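Local coordinates for probable ABC transporter extracellular-binding protein yckB (Bacillus subtilis, PDB 2IEE), which probably serves as the extracellular solute-binding component of a binding-protein-dependent ABC transport system in the cell membrane, at residues A[113-124]-A[194-204]; A[133-143]-A[172-180]. All coordinates share one frame; numbering follows the deposited sequence.

Contact 1. Residues A[113-124]-A[194-204]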
# COMPACT_ATOMS: atom_id res chain seq x y z
N THR A 113 -10.63 1.61 -5.51
CA THR A 113 -12.00 2.06 -5.38
C THR A 113 -12.09 3.47 -5.94
O THR A 113 -11.13 3.96 -6.55
CB THR A 113 -12.47 2.06 -3.91
OG1 THR A 113 -11.58 2.85 -3.11
CG2 THR A 113 -12.51 0.64 -3.36
N ALA A 114 -13.23 4.11 -5.76
CA ALA A 114 -13.44 5.45 -6.26
C ALA A 114 -14.14 6.33 -5.23
O ALA A 114 -15.09 5.90 -4.57
CB ALA A 114 -14.26 5.42 -7.54
N ILE A 115 -13.67 7.56 -5.09
CA ILE A 115 -14.30 8.50 -4.20
C ILE A 115 -15.11 9.41 -5.11
O ILE A 115 -14.60 9.95 -6.09
CB ILE A 115 -13.28 9.32 -3.40
CG1 ILE A 115 -12.88 8.54 -2.15
CG2 ILE A 115 -13.87 10.68 -3.02
CD1 ILE A 115 -11.79 9.22 -1.34
N VAL A 116 -16.39 9.55 -4.79
CA VAL A 116 -17.31 10.38 -5.56
C VAL A 116 -18.10 11.22 -4.57
O VAL A 116 -17.86 11.12 -3.36
CB VAL A 116 -18.28 9.49 -6.38
CG1 VAL A 116 -17.51 8.67 -7.41
CG2 VAL A 116 -19.04 8.54 -5.44
N ARG A 117 -19.01 12.06 -5.05
CA ARG A 117 -19.82 12.88 -4.16
C ARG A 117 -20.77 12.01 -3.34
O ARG A 117 -21.30 11.02 -3.84
CB ARG A 117 -20.62 13.92 -4.95
CG ARG A 117 -19.82 15.16 -5.32
CD ARG A 117 -20.66 16.12 -6.15
NE ARG A 117 -20.84 15.65 -7.52
CZ ARG A 117 -19.86 15.59 -8.42
NH1 ARG A 117 -18.63 15.96 -8.09
NH2 ARG A 117 -20.11 15.17 -9.66
N LYS A 118 -20.99 12.39 -2.09
CA LYS A 118 -21.89 11.64 -1.22
C LYS A 118 -23.36 11.82 -1.61
O LYS A 118 -24.15 10.88 -1.53
CB LYS A 118 -21.71 12.06 0.24
CG LYS A 118 -22.59 11.28 1.23
CD LYS A 118 -22.48 11.81 2.65
CE LYS A 118 -21.07 11.65 3.21
NZ LYS A 118 -20.94 12.27 4.55
N ASP A 119 -23.72 13.03 -2.06
CA ASP A 119 -25.11 13.30 -2.43
C ASP A 119 -25.61 12.67 -3.73
O ASP A 119 -26.76 12.23 -3.78
CB ASP A 119 -25.38 14.81 -2.45
CG ASP A 119 -24.52 15.56 -3.44
OD1 ASP A 119 -23.69 14.93 -4.14
OD2 ASP A 119 -24.67 16.79 -3.51
N ASP A 120 -24.79 12.61 -4.77
CA ASP A 120 -25.25 11.99 -6.02
C ASP A 120 -24.27 10.98 -6.62
O ASP A 120 -24.44 10.54 -7.76
CB ASP A 120 -25.58 13.06 -7.07
CG ASP A 120 -24.41 13.97 -7.39
OD1 ASP A 120 -23.26 13.63 -7.05
OD2 ASP A 120 -24.64 15.04 -7.99
N LEU A 121 -23.25 10.62 -5.84
CA LEU A 121 -22.25 9.66 -6.29
C LEU A 121 -21.66 10.08 -7.63
O LEU A 121 -21.19 9.24 -8.40
CB LEU A 121 -22.88 8.27 -6.40
CG LEU A 121 -23.51 7.73 -5.11
CD1 LEU A 121 -24.32 6.48 -5.41
CD2 LEU A 121 -22.43 7.44 -4.08
N SER A 122 -21.70 11.38 -7.91
CA SER A 122 -21.17 11.95 -9.15
C SER A 122 -21.78 11.33 -10.41
O SER A 122 -21.14 11.30 -11.47
CB SER A 122 -19.64 11.79 -9.18
OG SER A 122 -19.03 12.40 -8.05
N GLY A 123 -23.01 10.85 -10.30
CA GLY A 123 -23.70 10.26 -11.44
C GLY A 123 -23.04 9.00 -11.96
O GLY A 123 -23.24 8.61 -13.12
N ILE A 124 -22.27 8.35 -11.10
CA ILE A 124 -21.56 7.13 -11.47
C ILE A 124 -22.19 5.89 -10.84
O ILE A 124 -22.45 5.87 -9.64
CB ILE A 124 -20.08 7.24 -11.04
CG1 ILE A 124 -19.42 8.41 -11.78
CG2 ILE A 124 -19.35 5.92 -11.31
CD1 ILE A 124 -18.02 8.78 -11.29
N LEU A 194 -17.27 16.39 4.69
CA LEU A 194 -17.18 16.75 3.28
C LEU A 194 -18.14 15.92 2.43
O LEU A 194 -18.47 14.79 2.79
CB LEU A 194 -15.74 16.55 2.80
CG LEU A 194 -15.10 17.59 1.89
CD1 LEU A 194 -15.37 19.01 2.40
CD2 LEU A 194 -13.61 17.32 1.82
N ASN A 195 -18.60 16.49 1.32
CA ASN A 195 -19.52 15.77 0.45
C ASN A 195 -18.78 14.77 -0.44
O ASN A 195 -18.73 14.93 -1.66
CB ASN A 195 -20.32 16.74 -0.41
CG ASN A 195 -21.23 16.03 -1.40
OD1 ASN A 195 -21.81 14.99 -1.09
ND2 ASN A 195 -21.37 16.59 -2.59
N ILE A 196 -18.21 13.75 0.19
CA ILE A 196 -17.49 12.70 -0.52
C ILE A 196 -17.76 11.37 0.16
O ILE A 196 -18.15 11.31 1.33
CB ILE A 196 -15.95 12.93 -0.49
CG1 ILE A 196 -15.45 12.86 0.96
CG2 ILE A 196 -15.60 14.26 -1.13
CD1 ILE A 196 -13.93 12.93 1.09
N THR A 197 -17.54 10.29 -0.57
CA THR A 197 -17.74 8.95 -0.04
C THR A 197 -17.09 8.00 -1.02
O THR A 197 -16.76 8.38 -2.14
CB THR A 197 -19.23 8.60 0.08
OG1 THR A 197 -19.38 7.31 0.69
CG2 THR A 197 -19.88 8.59 -1.30
N ILE A 198 -16.88 6.76 -0.58
CA ILE A 198 -16.30 5.75 -1.44
C ILE A 198 -17.48 5.11 -2.15
O ILE A 198 -18.46 4.73 -1.50
CB ILE A 198 -15.55 4.68 -0.61
CG1 ILE A 198 -14.34 5.34 0.07
CG2 ILE A 198 -15.12 3.53 -1.50
CD1 ILE A 198 -13.48 4.41 0.90
N HIS A 199 -17.43 5.03 -3.47
CA HIS A 199 -18.54 4.44 -4.22
C HIS A 199 -18.75 3.00 -3.75
O HIS A 199 -17.82 2.21 -3.71
CB HIS A 199 -18.26 4.47 -5.72
CG HIS A 199 -19.46 4.17 -6.56
ND1 HIS A 199 -20.04 2.92 -6.61
CD2 HIS A 199 -20.22 4.97 -7.36
CE1 HIS A 199 -21.10 2.96 -7.40
NE2 HIS A 199 -21.23 4.19 -7.87
N PRO A 200 -20.00 2.65 -3.38
CA PRO A 200 -20.34 1.31 -2.90
C PRO A 200 -20.23 0.13 -3.86
O PRO A 200 -20.14 -1.00 -3.41
CB PRO A 200 -21.76 1.49 -2.37
CG PRO A 200 -22.33 2.53 -3.31
CD PRO A 200 -21.18 3.52 -3.41
N ASP A 201 -20.23 0.36 -5.16
CA ASP A 201 -20.17 -0.77 -6.08
C ASP A 201 -18.91 -0.97 -6.90
O ASP A 201 -18.65 -2.06 -7.41
CB ASP A 201 -21.39 -0.74 -7.01
CG ASP A 201 -22.70 -0.75 -6.24
OD1 ASP A 201 -22.86 -1.63 -5.37
OD2 ASP A 201 -23.55 0.12 -6.50
N ILE A 202 -18.10 0.08 -7.03
CA ILE A 202 -16.88 -0.01 -7.81
C ILE A 202 -15.70 -0.56 -7.01
O ILE A 202 -15.27 0.03 -6.02
CB ILE A 202 -16.52 1.37 -8.40
CG1 ILE A 202 -17.59 1.77 -9.43
CG2 ILE A 202 -15.14 1.34 -9.02
CD1 ILE A 202 -17.47 3.21 -9.92
N LYS A 203 -15.20 -1.71 -7.46
CA LYS A 203 -14.05 -2.38 -6.86
C LYS A 203 -13.27 -2.97 -8.04
O LYS A 203 -13.85 -3.66 -8.87
CB LYS A 203 -14.49 -3.50 -5.91
CG LYS A 203 -15.36 -3.06 -4.73
CD LYS A 203 -15.83 -4.29 -3.93
CE LYS A 203 -16.59 -3.90 -2.66
NZ LYS A 203 -17.81 -3.09 -2.93
N TYR A 204 -11.97 -2.71 -8.11
CA TYR A 204 -11.19 -3.21 -9.22
C TYR A 204 -9.73 -3.49 -8.87
O TYR A 204 -9.19 -2.94 -7.90
CB TYR A 204 -11.21 -2.20 -10.38
CG TYR A 204 -10.76 -0.83 -9.95
CD1 TYR A 204 -11.64 0.04 -9.31
CD2 TYR A 204 -9.43 -0.43 -10.09
CE1 TYR A 204 -11.22 1.25 -8.81
CE2 TYR A 204 -9.00 0.80 -9.59
CZ TYR A 204 -9.90 1.63 -8.94
OH TYR A 204 -9.49 2.81 -8.38
O HOH W 1 -15.52 2.48 -5.26
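V116 and T197 form an antiparallel hydrogen-bonded pair, V116 N to T197 O at 2.9 Å and T197 N to V116 O, with I115 and I198 as the adjoining non-hydrogen-bonded pair. These strands belong to the mixed sheet of one lobe of a family 3 solute-binding protein. H199 N extends the pairing to A114 O at 2.7 Å, nearly straight at 170°. Strand 197-214 as a whole is broken by a bulge or short loop, and near H199 one water bridges the two segments. It accepts from A114 N and donates to H199 O and I202 O. I115 and I198 meet through their CG1 atoms, while I115 CG2 lies against I196 CB. L166 and Q184 of neighbouring helices also pack on I115. On the face of V116 and T197, L121 CD2 touches T197 CG2 at 3.9 Å.

At one end, N195 grips the turn after the strand. Its CG is anti to the backbone N (chi1 176°), which carries OD1 to D119 N at 2.9 Å, in the carbonyl plane and on a lone pair. ND2 gives D119 OD1 only a weak bond, with amide and carboxylate planes steeply turned. At the other end, Y204 OH donates to T113 O at 2.7 Å. Between them the H199 ring is fixed at both nitrogens. ND1 accepts from D201 N in the ring plane, and I202 CD1 sits over one ring face. I124 O lies in the same ring plane, and H199 NE2 reaches it at 2.7 Å from above the carbonyl plane of I124.

Contact 2. Residues A[133-143]-A[172-180]; sequences KKAAGAATTVY and GRTDVILND
K133 lays its CB and CD against D175 OD2, just before strand 134-136 runs parallel to strand 176-180. The axes of the two short strands are inclined at 42°, within the mixed sheet of this lobe. K133 NZ itself bonds S122 O. K134 is bonded at both its backbone N and its backbone O. K134 N gives D175 OD2 a straight bond of 2.8 Å, on the anti lone pair of that oxygen. K134 O accepts from D175 N at 2.9 Å and from V176 N at 3.1 Å. The K134 chain bends at chi3 (-69°), and NZ reaches R173 O at 2.8 Å from above the carbonyl plane.

A135 CB packs on V176 CG1. A136 N continues the pairing to V176 O at 3.0 Å. Next, a water bridges A136 O and L178 N. After the loop, T141 caps helix 142-149 through a weak bond from Y143 N. Y143 CB meets L178 CB at 4.1 Å. N179 CA makes a CH-pi contact over one face of the Y143 ring, 3.7 Å from its centroid, and V142 CG1 covers the opposite face. Y143 OH lies beside D180 CB.

The other carboxylate oxygen, D175 OD1, makes a salt bridge with R117. One buried aspartate thus joins a backbone N-H to an arginine, and the nearby positive charges probably favour its ionised form.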
# COMPACT_ATOMS: atom_id res chain seq x y z
N LYS A 133 -16.22 11.72 -17.36
CA LYS A 133 -16.13 12.31 -16.03
C LYS A 133 -14.76 12.92 -15.79
O LYS A 133 -13.79 12.57 -16.45
CB LYS A 133 -16.40 11.25 -14.96
CG LYS A 133 -17.79 10.65 -15.02
CD LYS A 133 -18.85 11.64 -14.60
CE LYS A 133 -20.23 10.99 -14.67
NZ LYS A 133 -21.29 11.89 -14.15
N LYS A 134 -14.69 13.84 -14.83
CA LYS A 134 -13.43 14.48 -14.50
C LYS A 134 -12.75 13.69 -13.38
O LYS A 134 -13.20 13.70 -12.24
CB LYS A 134 -13.68 15.93 -14.08
CG LYS A 134 -14.19 16.81 -15.23
CD LYS A 134 -14.55 18.23 -14.81
CE LYS A 134 -15.79 18.24 -13.93
NZ LYS A 134 -16.25 19.63 -13.63
N ALA A 135 -11.67 13.00 -13.74
CA ALA A 135 -10.91 12.19 -12.80
C ALA A 135 -9.63 12.88 -12.34
O ALA A 135 -8.86 13.42 -13.15
CB ALA A 135 -10.58 10.83 -13.42
N ALA A 136 -9.40 12.88 -11.03
CA ALA A 136 -8.22 13.53 -10.47
C ALA A 136 -7.38 12.58 -9.62
O ALA A 136 -7.83 11.48 -9.27
CB ALA A 136 -8.65 14.73 -9.64
N GLY A 137 -6.17 13.02 -9.30
CA GLY A 137 -5.24 12.23 -8.51
C GLY A 137 -3.89 12.15 -9.21
O GLY A 137 -3.69 12.81 -10.23
N ALA A 138 -2.97 11.34 -8.68
CA ALA A 138 -1.64 11.19 -9.26
C ALA A 138 -1.71 10.88 -10.75
O ALA A 138 -2.50 10.04 -11.19
CB ALA A 138 -0.87 10.10 -8.54
N ALA A 139 -0.87 11.55 -11.53
CA ALA A 139 -0.83 11.41 -12.98
C ALA A 139 -0.37 10.08 -13.57
O ALA A 139 -1.02 9.55 -14.47
CB ALA A 139 -0.00 12.55 -13.57
N THR A 140 0.75 9.53 -13.10
CA THR A 140 1.25 8.29 -13.66
C THR A 140 1.17 7.05 -12.78
O THR A 140 2.19 6.44 -12.45
CB THR A 140 2.71 8.45 -14.13
OG1 THR A 140 3.48 9.07 -13.09
CG2 THR A 140 2.77 9.31 -15.39
N THR A 141 -0.05 6.68 -12.40
CA THR A 141 -0.26 5.50 -11.58
C THR A 141 -1.22 4.60 -12.34
O THR A 141 -1.86 5.02 -13.32
CB THR A 141 -0.90 5.85 -10.23
OG1 THR A 141 -2.20 6.42 -10.46
CG2 THR A 141 -0.04 6.85 -9.48
N VAL A 142 -1.33 3.36 -11.89
CA VAL A 142 -2.23 2.41 -12.52
C VAL A 142 -3.67 2.89 -12.31
O VAL A 142 -4.56 2.57 -13.10
CB VAL A 142 -2.04 1.01 -11.91
CG1 VAL A 142 -2.59 0.98 -10.49
CG2 VAL A 142 -2.71 -0.02 -12.78
N TYR A 143 -3.89 3.67 -11.26
CA TYR A 143 -5.22 4.19 -10.97
C TYR A 143 -5.70 5.17 -12.05
O TYR A 143 -6.85 5.11 -12.47
CB TYR A 143 -5.24 4.87 -9.60
CG TYR A 143 -4.94 3.93 -8.46
CD1 TYR A 143 -5.86 2.94 -8.10
CD2 TYR A 143 -3.73 3.98 -7.78
CE1 TYR A 143 -5.57 2.03 -7.09
CE2 TYR A 143 -3.43 3.07 -6.77
CZ TYR A 143 -4.36 2.10 -6.43
OH TYR A 143 -4.06 1.18 -5.45
N GLY A 172 -17.93 19.74 -6.88
CA GLY A 172 -18.45 19.52 -8.22
C GLY A 172 -17.45 19.99 -9.27
O GLY A 172 -17.75 19.94 -10.46
N ARG A 173 -16.29 20.47 -8.84
CA ARG A 173 -15.26 20.93 -9.78
C ARG A 173 -14.65 19.72 -10.50
O ARG A 173 -14.23 19.82 -11.65
CB ARG A 173 -14.18 21.74 -9.06
CG ARG A 173 -14.70 23.04 -8.47
CD ARG A 173 -13.58 23.97 -8.01
NE ARG A 173 -12.71 24.39 -9.11
CZ ARG A 173 -11.47 23.96 -9.29
NH1 ARG A 173 -10.93 23.10 -8.43
NH2 ARG A 173 -10.77 24.38 -10.34
N THR A 174 -14.60 18.58 -9.80
CA THR A 174 -14.13 17.33 -10.38
C THR A 174 -15.21 16.30 -10.03
O THR A 174 -16.14 16.61 -9.27
CB THR A 174 -12.78 16.86 -9.81
OG1 THR A 174 -12.85 16.82 -8.38
CG2 THR A 174 -11.65 17.79 -10.28
N ASP A 175 -15.09 15.09 -10.54
CA ASP A 175 -16.11 14.07 -10.28
C ASP A 175 -15.68 12.84 -9.51
O ASP A 175 -16.44 12.33 -8.68
CB ASP A 175 -16.71 13.59 -11.59
CG ASP A 175 -17.35 14.70 -12.37
OD1 ASP A 175 -18.21 15.40 -11.80
OD2 ASP A 175 -17.01 14.86 -13.57
N VAL A 176 -14.48 12.35 -9.78
CA VAL A 176 -14.04 11.13 -9.15
C VAL A 176 -12.54 11.04 -8.93
O VAL A 176 -11.76 11.66 -9.66
CB VAL A 176 -14.50 9.94 -10.03
CG1 VAL A 176 -13.84 10.06 -11.39
CG2 VAL A 176 -14.17 8.61 -9.38
N ILE A 177 -12.16 10.29 -7.90
CA ILE A 177 -10.76 10.05 -7.57
C ILE A 177 -10.60 8.54 -7.46
O ILE A 177 -11.33 7.90 -6.69
CB ILE A 177 -10.35 10.63 -6.19
CG1 ILE A 177 -10.62 12.12 -6.13
CG2 ILE A 177 -8.85 10.38 -5.95
CD1 ILE A 177 -9.87 12.90 -7.16
N LEU A 178 -9.67 7.98 -8.22
CA LEU A 178 -9.41 6.54 -8.18
C LEU A 178 -8.15 6.29 -7.36
O LEU A 178 -7.11 6.90 -7.62
CB LEU A 178 -9.22 6.02 -9.61
CG LEU A 178 -10.34 5.18 -10.23
CD1 LEU A 178 -11.70 5.80 -9.94
CD2 LEU A 178 -10.10 5.04 -11.73
N ASN A 179 -8.24 5.42 -6.36
CA ASN A 179 -7.07 5.13 -5.53
C ASN A 179 -7.32 3.84 -4.74
O ASN A 179 -8.38 3.23 -4.87
CB ASN A 179 -6.81 6.29 -4.57
CG ASN A 179 -5.37 6.35 -4.08
OD1 ASN A 179 -4.56 5.46 -4.36
ND2 ASN A 179 -5.03 7.40 -3.34
N ASP A 180 -6.33 3.44 -3.95
CA ASP A 180 -6.43 2.24 -3.11
C ASP A 180 -7.58 2.40 -2.11
O ASP A 180 -7.78 3.48 -1.55
CB ASP A 180 -5.11 2.05 -2.36
CG ASP A 180 -5.19 0.96 -1.32
OD1 ASP A 180 -5.12 -0.23 -1.69
OD2 ASP A 180 -5.33 1.29 -0.13
O HOH W 2 -8.77 9.40 -10.70

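Of the strands in these contacts, 108-116 is the first along the chain, and it leads into the turn at 117-124. The chain then enters strand 134-136, helix 142-149 and helix 162-171 before it returns as strand 176-180. Contact 2 closes this inner loop. Helix 181-190 follows, and 194-204 comes back to 113-124, so contact 1 closes the outer loop with contact 2 nested inside it. In the sheet, strand 108-116 lies between 197-214 and 176-180, and 176-180 is followed by 134-136. The two contacts therefore flank a shared antiparallel pair. They also meet directly: S122 OG lies 2.7 Å from D175 O, a probable hydrogen bond, and Y204 packs on L178.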